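Local coordinates for O-succinylhomoserine sulfhydrylase (PDB 3NDN), which probably catalyses the pyridoxal-phosphate-dependent formation of L-homocysteine from O-succinyl-L-homoserine and hydrogen sulfide, a step of methionine biosynthesis, at residues Val74-Arg77 with Tyr78-Thr82; Gln252-Met255 with Arg256-Pro260; Ala59-Ala62 with Glu63-Ala67; Met36-Gly40 with Phe41-Ala45. All blocks are in the same frame, centred on the assembly; numbering follows the deposited sequence. Where two conformers were deposited one is given.

Contact 1 (Val74-Arg77 with Tyr78-Thr82); sequences VYSR and YGNPT
The aromatic ring of Tyr78 carries the carbonyl oxygen of Tyr75 on one face. Tyr75 O stands 4.0 Å above the ring plane, over its centre. The ring also takes a cation-pi contact from Arg256. The guanidinium of Arg77 has Tyr75 CE1 on one face, 3.3 Å above its plane and displaced toward the rim. Its plane and the Tyr78 ring are turned 43° apart. Arg77 NH2 and Tyr78 CD1 meet at a slant, 4.2 Å from each other. Past the far end of the ring, Val74 CG1 packs 3.5 Å from Tyr78 OH. Tyr78 CG sits between its own backbone N and carbonyl carbon (chi1 51°), which folds the ring back onto the Tyr75 carbonyl.

Tyr75 O is gripped twice, by Tyr78 N and Gly79 N, both at 3.2 Å. Tyr78 N comes from above the carbonyl plane, while Gly79 N lies closer to it. Ser76 CA adds a CH...O contact to Gly79 O. Water 1 bridges Val74 N and Gly79 O.

Asn80 ND2 donates to Ser76 OG at 3.3 Å, nearly straight (166°) and in the amide plane. The Ser76 hydroxyl is also bonded to Thr51 O, and Asn80 ND2 to Tyr49 O. Asn80 is the N-cap of helix 81-94, and its OD1 takes a weak bond from Thr82 N. Beyond the turn, Tyr75 OH and Arg77 NE hydrogen-bond the pyridoxal-phosphate-bearing lysine of the second subunit. Such a tyrosine and arginine lent across the dimer interface are characteristic of the cofactor site of trans-sulfuration enzymes.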
loop_
_atom_site.group_PDB
_atom_site.type_symbol
_atom_site.label_atom_id
_atom_site.label_comp_id
_atom_site.label_asym_id
_atom_site.label_seq_id
_atom_site.Cartn_x
_atom_site.Cartn_y
_atom_site.Cartn_z
ATOM N N VAL A 74 -8.984 -21.023 -0.571
ATOM C CA VAL A 74 -10.100 -21.066 -1.557
ATOM C C VAL A 74 -10.612 -19.683 -1.983
ATOM O O VAL A 74 -10.789 -19.427 -3.175
ATOM C CB VAL A 74 -11.302 -21.945 -1.042
ATOM C CG1 VAL A 74 -12.517 -21.842 -1.961
ATOM C CG2 VAL A 74 -10.876 -23.396 -0.894
ATOM N N TYR A 75 -10.861 -18.792 -1.023
ATOM C CA TYR A 75 -11.371 -17.460 -1.334
ATOM C C TYR A 75 -11.134 -16.542 -0.139
ATOM O O TYR A 75 -11.401 -16.926 1.005
ATOM C CB TYR A 75 -12.876 -17.513 -1.666
ATOM C CG TYR A 75 -13.427 -16.264 -2.341
ATOM C CD1 TYR A 75 -14.315 -15.416 -1.668
ATOM C CD2 TYR A 75 -13.071 -15.939 -3.657
ATOM C CE1 TYR A 75 -14.841 -14.259 -2.288
ATOM C CE2 TYR A 75 -13.589 -14.786 -4.292
ATOM C CZ TYR A 75 -14.465 -13.951 -3.600
ATOM O OH TYR A 75 -14.973 -12.825 -4.216
ATOM N N SER A 76 -10.638 -15.342 -0.418
ATOM C CA SER A 76 -10.195 -14.407 0.624
ATOM C C SER A 76 -11.260 -13.838 1.559
ATOM O O SER A 76 -10.910 -13.356 2.651
ATOM C CB SER A 76 -9.336 -13.285 0.024
ATOM O OG SER A 76 -8.058 -13.779 -0.346
ATOM N N ARG A 77 -12.546 -13.891 1.173
ATOM C CA ARG A 77 -13.605 -13.480 2.098
ATOM C C ARG A 77 -13.538 -14.260 3.412
ATOM O O ARG A 77 -13.866 -13.710 4.469
ATOM C CB ARG A 77 -15.027 -13.593 1.493
ATOM C CG ARG A 77 -16.045 -12.618 2.122
ATOM C CD ARG A 77 -17.531 -12.917 1.774
ATOM N NE ARG A 77 -17.754 -13.162 0.343
ATOM C CZ ARG A 77 -17.980 -14.363 -0.188
ATOM N NH1 ARG A 77 -18.164 -14.483 -1.503
ATOM N NH2 ARG A 77 -18.035 -15.442 0.592
ATOM N N TYR A 78 -13.109 -15.515 3.371
ATOM C CA TYR A 78 -12.997 -16.267 4.628
ATOM C C TYR A 78 -11.666 -16.947 4.954
ATOM O O TYR A 78 -11.563 -17.611 5.979
ATOM C CB TYR A 78 -14.132 -17.267 4.782
ATOM C CG TYR A 78 -14.319 -18.166 3.589
ATOM C CD1 TYR A 78 -15.214 -17.817 2.571
ATOM C CD2 TYR A 78 -13.642 -19.376 3.486
ATOM C CE1 TYR A 78 -15.410 -18.639 1.486
ATOM C CE2 TYR A 78 -13.840 -20.216 2.385
ATOM C CZ TYR A 78 -14.727 -19.835 1.396
ATOM O OH TYR A 78 -14.937 -20.638 0.291
ATOM N N GLY A 79 -10.661 -16.770 4.110
ATOM C CA GLY A 79 -9.290 -17.206 4.450
ATOM C C GLY A 79 -8.264 -16.646 3.477
ATOM O O GLY A 79 -8.464 -16.721 2.265
ATOM N N ASN A 80 -7.165 -16.112 4.013
ATOM C CA ASN A 80 -6.060 -15.504 3.231
ATOM C C ASN A 80 -4.723 -15.686 4.006
ATOM O O ASN A 80 -4.705 -15.559 5.237
ATOM C CB ASN A 80 -6.383 -14.018 2.961
ATOM C CG ASN A 80 -5.191 -13.228 2.378
ATOM O OD1 ASN A 80 -4.268 -12.862 3.104
ATOM N ND2 ASN A 80 -5.237 -12.940 1.061
ATOM N N PRO A 81 -3.604 -15.971 3.309
ATOM C CA PRO A 81 -2.359 -16.226 4.080
ATOM C C PRO A 81 -1.823 -15.068 4.962
ATOM O O PRO A 81 -1.309 -15.332 6.060
ATOM C CB PRO A 81 -1.345 -16.635 3.012
ATOM C CG PRO A 81 -1.988 -16.347 1.683
ATOM C CD PRO A 81 -3.465 -16.379 1.897
ATOM N N THR A 82 -1.913 -13.823 4.485
ATOM C CA THR A 82 -1.542 -12.649 5.305
ATOM C C THR A 82 -2.503 -12.444 6.498
ATOM O O THR A 82 -2.068 -12.173 7.638
ATOM C CB THR A 82 -1.442 -11.374 4.414
ATOM O OG1 THR A 82 -0.553 -11.630 3.324
ATOM C CG2 THR A 82 -0.958 -10.159 5.191
HETATM O O HOH W 1 -9.665 -19.505 1.671
#

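Contact 2 (Gln252-Met255 with Arg256-Pro260); sequences QKLM and RHTGP
Thr258 and Leu254 are joined by two hydrogen bonds to one carbonyl. Leu254 O accepts from Thr258 N at 2.9 Å and from Thr258 OG1 at 2.7 Å, and the two donors reach it from opposite faces of its plane. The side-chain bond is possible because OG1 lies between the backbone N and carbonyl carbon of Thr258 (chi1 71°). The two preceding i to i+4 bonds run from Arg256 N to Gln252 O and from His257 N to Lys253 O.

These bonds close the C-terminal turn of helix 244-258. Gly259 leaves helical geometry with a positive phi of 59°. Its N still makes a weak bond to Met255 O.

Flat groups meet at Gln252 and Arg256. In the conformer given, one of two, the chains run side by side and Gln252 NE2 lies over one guanidinium face, 3.3 Å from Arg256 CZ. The planes are 15° apart. NE2 and the arginine nitrogens are all donors, so no hydrogen bond joins them.

Apolar packing joins Met255 to Pro260. The bent methionine chain brings Met255 SD to 3.9 Å from Pro260 CG. Separately, Lys253 CG is in van der Waals contact with His257 CD2. The polar ends of this pair turn to the second subunit, Lys253 to Glu139 and His257 ND1 to Ser132.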
loop_
_atom_site.group_PDB
_atom_site.type_symbol
_atom_site.label_atom_id
_atom_site.label_comp_id
_atom_site.label_asym_id
_atom_site.label_seq_id
_atom_site.Cartn_x
_atom_site.Cartn_y
_atom_site.Cartn_z
ATOM N N GLN A 252 -17.736 -18.885 11.931
ATOM C CA GLN A 252 -17.341 -19.101 10.532
ATOM C C GLN A 252 -18.527 -18.950 9.573
ATOM O O GLN A 252 -18.396 -18.338 8.515
ATOM C CB GLN A 252 -16.668 -20.466 10.341
ATOM C CG GLN A 252 -16.071 -20.699 8.942
ATOM C CD GLN A 252 -15.577 -22.139 8.746
ATOM O OE1 GLN A 252 -14.553 -22.544 9.306
ATOM N NE2 GLN A 252 -16.315 -22.917 7.955
ATOM N N LYS A 253 -19.680 -19.494 9.944
ATOM C CA LYS A 253 -20.870 -19.389 9.091
ATOM C C LYS A 253 -21.264 -17.938 8.819
ATOM O O LYS A 253 -21.510 -17.565 7.664
ATOM C CB LYS A 253 -22.039 -20.174 9.689
ATOM C CG LYS A 253 -23.247 -20.278 8.777
ATOM C CD LYS A 253 -24.351 -21.083 9.426
ATOM C CE LYS A 253 -25.519 -21.283 8.464
ATOM N NZ LYS A 253 -26.724 -21.800 9.192
ATOM N N LEU A 254 -21.333 -17.114 9.868
ATOM C CA LEU A 254 -21.637 -15.703 9.665
ATOM C C LEU A 254 -20.551 -14.956 8.859
ATOM O O LEU A 254 -20.867 -14.094 8.034
ATOM C CB LEU A 254 -21.928 -14.993 11.005
ATOM C CG LEU A 254 -23.281 -15.281 11.679
ATOM C CD1 LEU A 254 -23.384 -14.589 13.067
ATOM C CD2 LEU A 254 -24.443 -14.826 10.781
ATOM N N MET A 255 -19.277 -15.283 9.092
ATOM C CA MET A 255 -18.178 -14.602 8.379
ATOM C C MET A 255 -18.149 -14.897 6.870
ATOM O O MET A 255 -18.005 -13.975 6.060
ATOM C CB MET A 255 -16.804 -14.885 9.030
ATOM C CG MET A 255 -16.599 -14.271 10.414
ATOM S SD MET A 255 -16.756 -12.470 10.577
ATOM C CE MET A 255 -15.421 -11.896 9.477
ATOM N N ARG A 256 -18.293 -16.169 6.500
ATOM C CA ARG A 256 -18.323 -16.570 5.093
ATOM C C ARG A 256 -19.490 -15.916 4.332
ATOM O O ARG A 256 -19.311 -15.360 3.237
ATOM C CB ARG A 256 -18.418 -18.096 4.965
ATOM C CG ARG A 256 -17.202 -18.877 5.460
ATOM C CD ARG A 256 -17.229 -20.316 4.950
ATOM N NE ARG A 256 -16.042 -21.081 5.336
ATOM C CZ ARG A 256 -15.678 -22.221 4.755
ATOM N NH1 ARG A 256 -16.400 -22.718 3.760
ATOM N NH2 ARG A 256 -14.585 -22.857 5.151
ATOM N N HIS A 257 -20.684 -15.971 4.918
ATOM C CA HIS A 257 -21.906 -15.595 4.200
ATOM C C HIS A 257 -22.448 -14.163 4.347
ATOM O O HIS A 257 -23.157 -13.689 3.446
ATOM C CB HIS A 257 -22.987 -16.655 4.466
ATOM C CG HIS A 257 -22.531 -18.055 4.164
ATOM N ND1 HIS A 257 -22.092 -18.445 2.915
ATOM C CD2 HIS A 257 -22.420 -19.148 4.955
ATOM C CE1 HIS A 257 -21.754 -19.722 2.943
ATOM N NE2 HIS A 257 -21.940 -20.173 4.170
ATOM N N THR A 258 -22.150 -13.486 5.462
ATOM C CA THR A 258 -22.425 -12.036 5.588
ATOM C C THR A 258 -21.215 -11.145 5.242
ATOM O O THR A 258 -21.377 -9.947 5.044
ATOM C CB THR A 258 -22.986 -11.599 6.984
ATOM O OG1 THR A 258 -21.967 -11.674 7.987
ATOM C CG2 THR A 258 -24.214 -12.435 7.408
ATOM N N GLY A 259 -20.007 -11.714 5.251
ATOM C CA GLY A 259 -18.787 -11.024 4.729
ATOM C C GLY A 259 -18.253 -9.692 5.259
ATOM O O GLY A 259 -17.816 -8.850 4.462
ATOM N N PRO A 260 -18.228 -9.485 6.598
ATOM C CA PRO A 260 -17.529 -8.295 7.072
ATOM C C PRO A 260 -15.997 -8.561 7.164
ATOM O O PRO A 260 -15.431 -8.585 8.262
ATOM C CB PRO A 260 -18.149 -8.052 8.463
ATOM C CG PRO A 260 -18.587 -9.413 8.937
ATOM C CD PRO A 260 -18.686 -10.340 7.715
#

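Contact 3 (Ala59-Ala62 with Glu63-Ala67); sequences AAVA and EKSFA
Residues Ala59 to Ala62 give their carbonyl oxygens, in order, to the backbone N-H groups of Glu63, Lys64, Ser65 and Phe66, in regular alpha-helical bonds of 3.0 to 3.1 Å. Ala67 N continues the pattern to Glu63 O, at the end of helix 59-66.

Ser65 adds a side-chain bond to this ladder. Ser65 OG donates to Val61 O at 2.8 Å. The OG lies beside its own backbone N (chi1 -66°), and this carries it back over the preceding turn. Val61 O thus holds two donors, Ser65 N and Ser65 OG, which approach from opposite faces of its carbonyl plane. Val61 CG1 lies 3.9 Å from Ser65 OG and flanks it with a methyl group.

Water 2 makes a second link between turns. Water 2 donates to Ala60 O at 3.1 Å and to Glu63 OE1 at 2.8 Å. The glutamate chain is extended, with CG anti to the backbone N (chi1 177°). The water spans the gap between carboxylate and carbonyl. On the same carbonyl, Lys64 CG packs 3.4 Å from Ala60 O.

Phe66 turns the edge of its ring toward Ala62 O. Phe66 CD1 is 3.5 Å from Ala62 O, which lies near the ring plane.

The helix lies far from the centre of its own chain. Within the chain, Tyr56 and His72 of the flanking loops pack against it. Helix 340-350 of the second subunit meets it through Phe345, which touches Ala59 and Glu63, and through Asp349, which accepts from Ala59 N. A long, weak ion pair joins Glu63 to Lys341 of that helix.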
loop_
_atom_site.group_PDB
_atom_site.type_symbol
_atom_site.label_atom_id
_atom_site.label_comp_id
_atom_site.label_asym_id
_atom_site.label_seq_id
_atom_site.Cartn_x
_atom_site.Cartn_y
_atom_site.Cartn_z
ATOM N N ALA A 59 -8.198 -30.744 -11.528
ATOM C CA ALA A 59 -9.615 -30.737 -11.146
ATOM C C ALA A 59 -9.883 -31.516 -9.842
ATOM O O ALA A 59 -10.721 -31.097 -9.045
ATOM C CB ALA A 59 -10.473 -31.260 -12.282
ATOM N N ALA A 60 -9.168 -32.632 -9.637
ATOM C CA ALA A 60 -9.262 -33.415 -8.392
ATOM C C ALA A 60 -8.867 -32.602 -7.146
ATOM O O ALA A 60 -9.527 -32.714 -6.111
ATOM C CB ALA A 60 -8.436 -34.686 -8.479
ATOM N N VAL A 61 -7.795 -31.803 -7.246
ATOM C CA VAL A 61 -7.391 -30.902 -6.153
ATOM C C VAL A 61 -8.444 -29.826 -5.855
ATOM O O VAL A 61 -8.674 -29.488 -4.692
ATOM C CB VAL A 61 -5.989 -30.253 -6.398
ATOM C CG1 VAL A 61 -5.687 -29.176 -5.336
ATOM C CG2 VAL A 61 -4.897 -31.332 -6.403
ATOM N N ALA A 62 -9.067 -29.277 -6.897
ATOM C CA ALA A 62 -10.125 -28.280 -6.720
ATOM C C ALA A 62 -11.319 -28.883 -5.960
ATOM O O ALA A 62 -11.874 -28.242 -5.067
ATOM C CB ALA A 62 -10.576 -27.721 -8.075
ATOM N N GLU A 63 -11.696 -30.111 -6.315
ATOM C CA GLU A 63 -12.791 -30.823 -5.639
ATOM C C GLU A 63 -12.471 -31.078 -4.158
ATOM O O GLU A 63 -13.295 -30.793 -3.285
ATOM C CB GLU A 63 -13.125 -32.136 -6.368
ATOM C CG GLU A 63 -14.215 -32.987 -5.677
ATOM C CD GLU A 63 -14.520 -34.324 -6.383
ATOM O OE1 GLU A 63 -13.670 -34.850 -7.135
ATOM O OE2 GLU A 63 -15.624 -34.872 -6.158
ATOM N N LYS A 64 -11.274 -31.593 -3.872
ATOM C CA LYS A 64 -10.875 -31.864 -2.487
ATOM C C LYS A 64 -10.808 -30.589 -1.638
ATOM O O LYS A 64 -11.150 -30.602 -0.450
ATOM C CB LYS A 64 -9.522 -32.583 -2.437
ATOM C CG LYS A 64 -9.509 -34.007 -2.976
ATOM C CD LYS A 64 -8.180 -34.692 -2.622
ATOM C CE LYS A 64 -7.901 -35.886 -3.531
ATOM N NZ LYS A 64 -8.814 -37.022 -3.202
ATOM N N SER A 65 -10.352 -29.497 -2.250
ATOM C CA SER A 65 -10.201 -28.204 -1.575
ATOM C C SER A 65 -11.550 -27.612 -1.163
ATOM O O SER A 65 -11.701 -27.102 -0.045
ATOM C CB SER A 65 -9.434 -27.210 -2.469
ATOM O OG SER A 65 -8.087 -27.631 -2.661
ATOM N N PHE A 66 -12.519 -27.671 -2.069
ATOM C CA PHE A 66 -13.888 -27.247 -1.767
ATOM C C PHE A 66 -14.572 -28.101 -0.692
ATOM O O PHE A 66 -15.300 -27.569 0.152
ATOM C CB PHE A 66 -14.734 -27.186 -3.037
ATOM C CG PHE A 66 -14.808 -25.818 -3.634
ATOM C CD1 PHE A 66 -13.735 -25.304 -4.376
ATOM C CD2 PHE A 66 -15.946 -25.035 -3.453
ATOM C CE1 PHE A 66 -13.801 -24.018 -4.934
ATOM C CE2 PHE A 66 -16.030 -23.759 -3.999
ATOM C CZ PHE A 66 -14.956 -23.245 -4.749
ATOM N N ALA A 67 -14.314 -29.408 -0.719
ATOM C CA ALA A 67 -14.866 -30.339 0.274
ATOM C C ALA A 67 -14.149 -30.249 1.630
ATOM O O ALA A 67 -14.513 -30.948 2.585
ATOM C CB ALA A 67 -14.836 -31.774 -0.262
HETATM O O HOH W 2 -11.130 -35.399 -5.979
#

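Contact 4 (Met36-Gly40 with Phe41-Ala45); sequences MLRSG and FEETA
Ser39 and the carboxylate of Glu43 make a two-point contact. Ser39 OG donates to Glu43 OE1 at 2.8 Å, on the syn lone pair. Ser39 N donates to Glu43 OE2 at 2.9 Å, also on the syn side but 25° out of the carboxylate plane. Glu43 reaches back because its CG lies between backbone N and carbonyl carbon (chi1 65°) and the chain bends again at chi2. Water 3 gives OE2 another donor and ties it to Leu37 O.

Ser39 OG also accepts from Phe41 N at 3.0 Å, which makes an ST turn. The same residues open a type I beta turn, in which Glu42 N bonds to Ser39 O. Glu42, the last residue of the turn, has positive phi.

Arg38 spans the other side of the loop. Arg38 NH2 donates to Thr44 O at 3.1 Å, nearly straight (N-H...O 167°), in the guanidinium plane and on a lone pair of the carbonyl. Water 4 also donates to Thr44 O. Met36 CE covers part of one guanidinium face, and NH1 forms a salt bridge with Asp355 of the fourth subunit.

The loop joins helix 27-33 to helix 59-66 and reaches out to other subunits. Phe41 stacks edge-to-face on Tyr49 of the third subunit, and Glu42 OE1 bonds to His72 there. Ala45 packs on Gly233 of the fourth subunit.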
loop_
_atom_site.group_PDB
_atom_site.type_symbol
_atom_site.label_atom_id
_atom_site.label_comp_id
_atom_site.label_asym_id
_atom_site.label_seq_id
_atom_site.Cartn_x
_atom_site.Cartn_y
_atom_site.Cartn_z
ATOM N N MET A 36 4.361 -16.762 11.804
ATOM C CA MET A 36 4.834 -16.471 10.441
ATOM C C MET A 36 4.737 -17.690 9.551
ATOM O O MET A 36 4.828 -18.811 10.036
ATOM C CB MET A 36 6.300 -16.017 10.457
ATOM C CG MET A 36 6.567 -14.790 11.292
ATOM S SD MET A 36 8.226 -14.156 11.001
ATOM C CE MET A 36 9.273 -15.383 11.782
ATOM N N LEU A 37 4.563 -17.447 8.254
ATOM C CA LEU A 37 4.539 -18.487 7.205
ATOM C C LEU A 37 5.360 -18.020 5.977
ATOM O O LEU A 37 4.789 -17.524 4.991
ATOM C CB LEU A 37 3.083 -18.715 6.774
ATOM C CG LEU A 37 2.092 -19.516 7.627
ATOM C CD1 LEU A 37 0.680 -18.927 7.473
ATOM C CD2 LEU A 37 2.127 -20.986 7.217
ATOM N N ARG A 38 6.688 -18.157 6.037
ATOM C CA ARG A 38 7.565 -17.667 4.966
ATOM C C ARG A 38 7.405 -18.513 3.699
ATOM O O ARG A 38 7.221 -19.739 3.791
ATOM C CB ARG A 38 9.043 -17.636 5.431
ATOM C CG ARG A 38 9.340 -16.523 6.454
ATOM C CD ARG A 38 10.783 -16.562 6.992
ATOM N NE ARG A 38 11.118 -15.353 7.768
ATOM C CZ ARG A 38 11.886 -15.324 8.864
ATOM N NH1 ARG A 38 12.391 -16.449 9.380
ATOM N NH2 ARG A 38 12.132 -14.166 9.475
ATOM N N SER A 39 7.455 -17.854 2.538
ATOM C CA SER A 39 7.508 -18.541 1.223
ATOM C C SER A 39 8.883 -19.170 0.950
ATOM O O SER A 39 9.827 -18.980 1.717
ATOM C CB SER A 39 7.167 -17.555 0.089
ATOM O OG SER A 39 8.332 -16.866 -0.355
ATOM N N GLY A 40 8.979 -19.920 -0.155
ATOM C CA GLY A 40 10.246 -20.434 -0.670
ATOM C C GLY A 40 11.310 -19.402 -1.048
ATOM O O GLY A 40 12.461 -19.780 -1.291
ATOM N N PHE A 41 10.948 -18.110 -1.085
ATOM C CA PHE A 41 11.934 -17.019 -1.261
ATOM C C PHE A 41 12.688 -16.661 0.036
ATOM O O PHE A 41 13.715 -15.978 -0.006
ATOM C CB PHE A 41 11.279 -15.742 -1.843
ATOM C CG PHE A 41 10.619 -15.949 -3.181
ATOM C CD1 PHE A 41 11.368 -16.339 -4.293
ATOM C CD2 PHE A 41 9.233 -15.772 -3.328
ATOM C CE1 PHE A 41 10.765 -16.559 -5.527
ATOM C CE2 PHE A 41 8.616 -15.985 -4.564
ATOM C CZ PHE A 41 9.374 -16.374 -5.669
ATOM N N GLU A 42 12.175 -17.126 1.171
ATOM C CA GLU A 42 12.809 -16.914 2.479
ATOM C C GLU A 42 12.963 -15.432 2.854
ATOM O O GLU A 42 13.977 -15.025 3.412
ATOM C CB GLU A 42 14.166 -17.642 2.561
ATOM C CG GLU A 42 14.078 -19.177 2.458
ATOM C CD GLU A 42 15.275 -19.862 3.129
ATOM O OE1 GLU A 42 16.276 -20.108 2.434
ATOM O OE2 GLU A 42 15.239 -20.106 4.372
ATOM N N GLU A 43 11.945 -14.635 2.530
ATOM C CA GLU A 43 11.893 -13.236 2.926
ATOM C C GLU A 43 11.938 -13.105 4.458
ATOM O O GLU A 43 11.310 -13.891 5.170
ATOM C CB GLU A 43 10.620 -12.560 2.349
ATOM C CG GLU A 43 9.267 -13.085 2.889
ATOM C CD GLU A 43 8.780 -14.410 2.292
ATOM O OE1 GLU A 43 9.372 -14.914 1.306
ATOM O OE2 GLU A 43 7.748 -14.943 2.790
ATOM N N THR A 44 12.668 -12.108 4.950
ATOM C CA THR A 44 12.760 -11.831 6.399
ATOM C C THR A 44 11.456 -11.267 6.987
ATOM O O THR A 44 10.907 -11.808 7.972
ATOM C CB THR A 44 13.933 -10.894 6.707
ATOM O OG1 THR A 44 15.137 -11.523 6.256
ATOM C CG2 THR A 44 14.039 -10.636 8.230
ATOM N N ALA A 45 10.972 -10.192 6.362
ATOM C CA ALA A 45 9.694 -9.551 6.692
ATOM C C ALA A 45 8.477 -10.206 6.036
ATOM O O ALA A 45 8.580 -10.814 4.950
ATOM C CB ALA A 45 9.762 -8.058 6.345
HETATM O O HOH W 3 4.988 -15.757 2.711
HETATM O O HOH W 4 8.362 -13.252 7.617
#

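How the contacts relate
Contacts 1 and 2 have centres 12 Å apart and touch directly. Arg77 NH2 probably hydrogen-bonds Arg256 O at 2.9 Å, and Arg77 CD packs on Gly259 CA. The end of helix 244-258 thus backs the arginine that contact 1 sends to the cofactor of the second subunit. Contact 3, with its centre 16 Å from that of contact 1, joins it through Val74 CG1, 3.9 Å from Phe66 CE1. Contacts 1, 2 and 3 all meet the second subunit. Contact 4 lies about 18 Å from contact 1 between centres and does not touch it within the chain. Across subunits they do meet, since Pro81 packs on Phe41 of the third subunit.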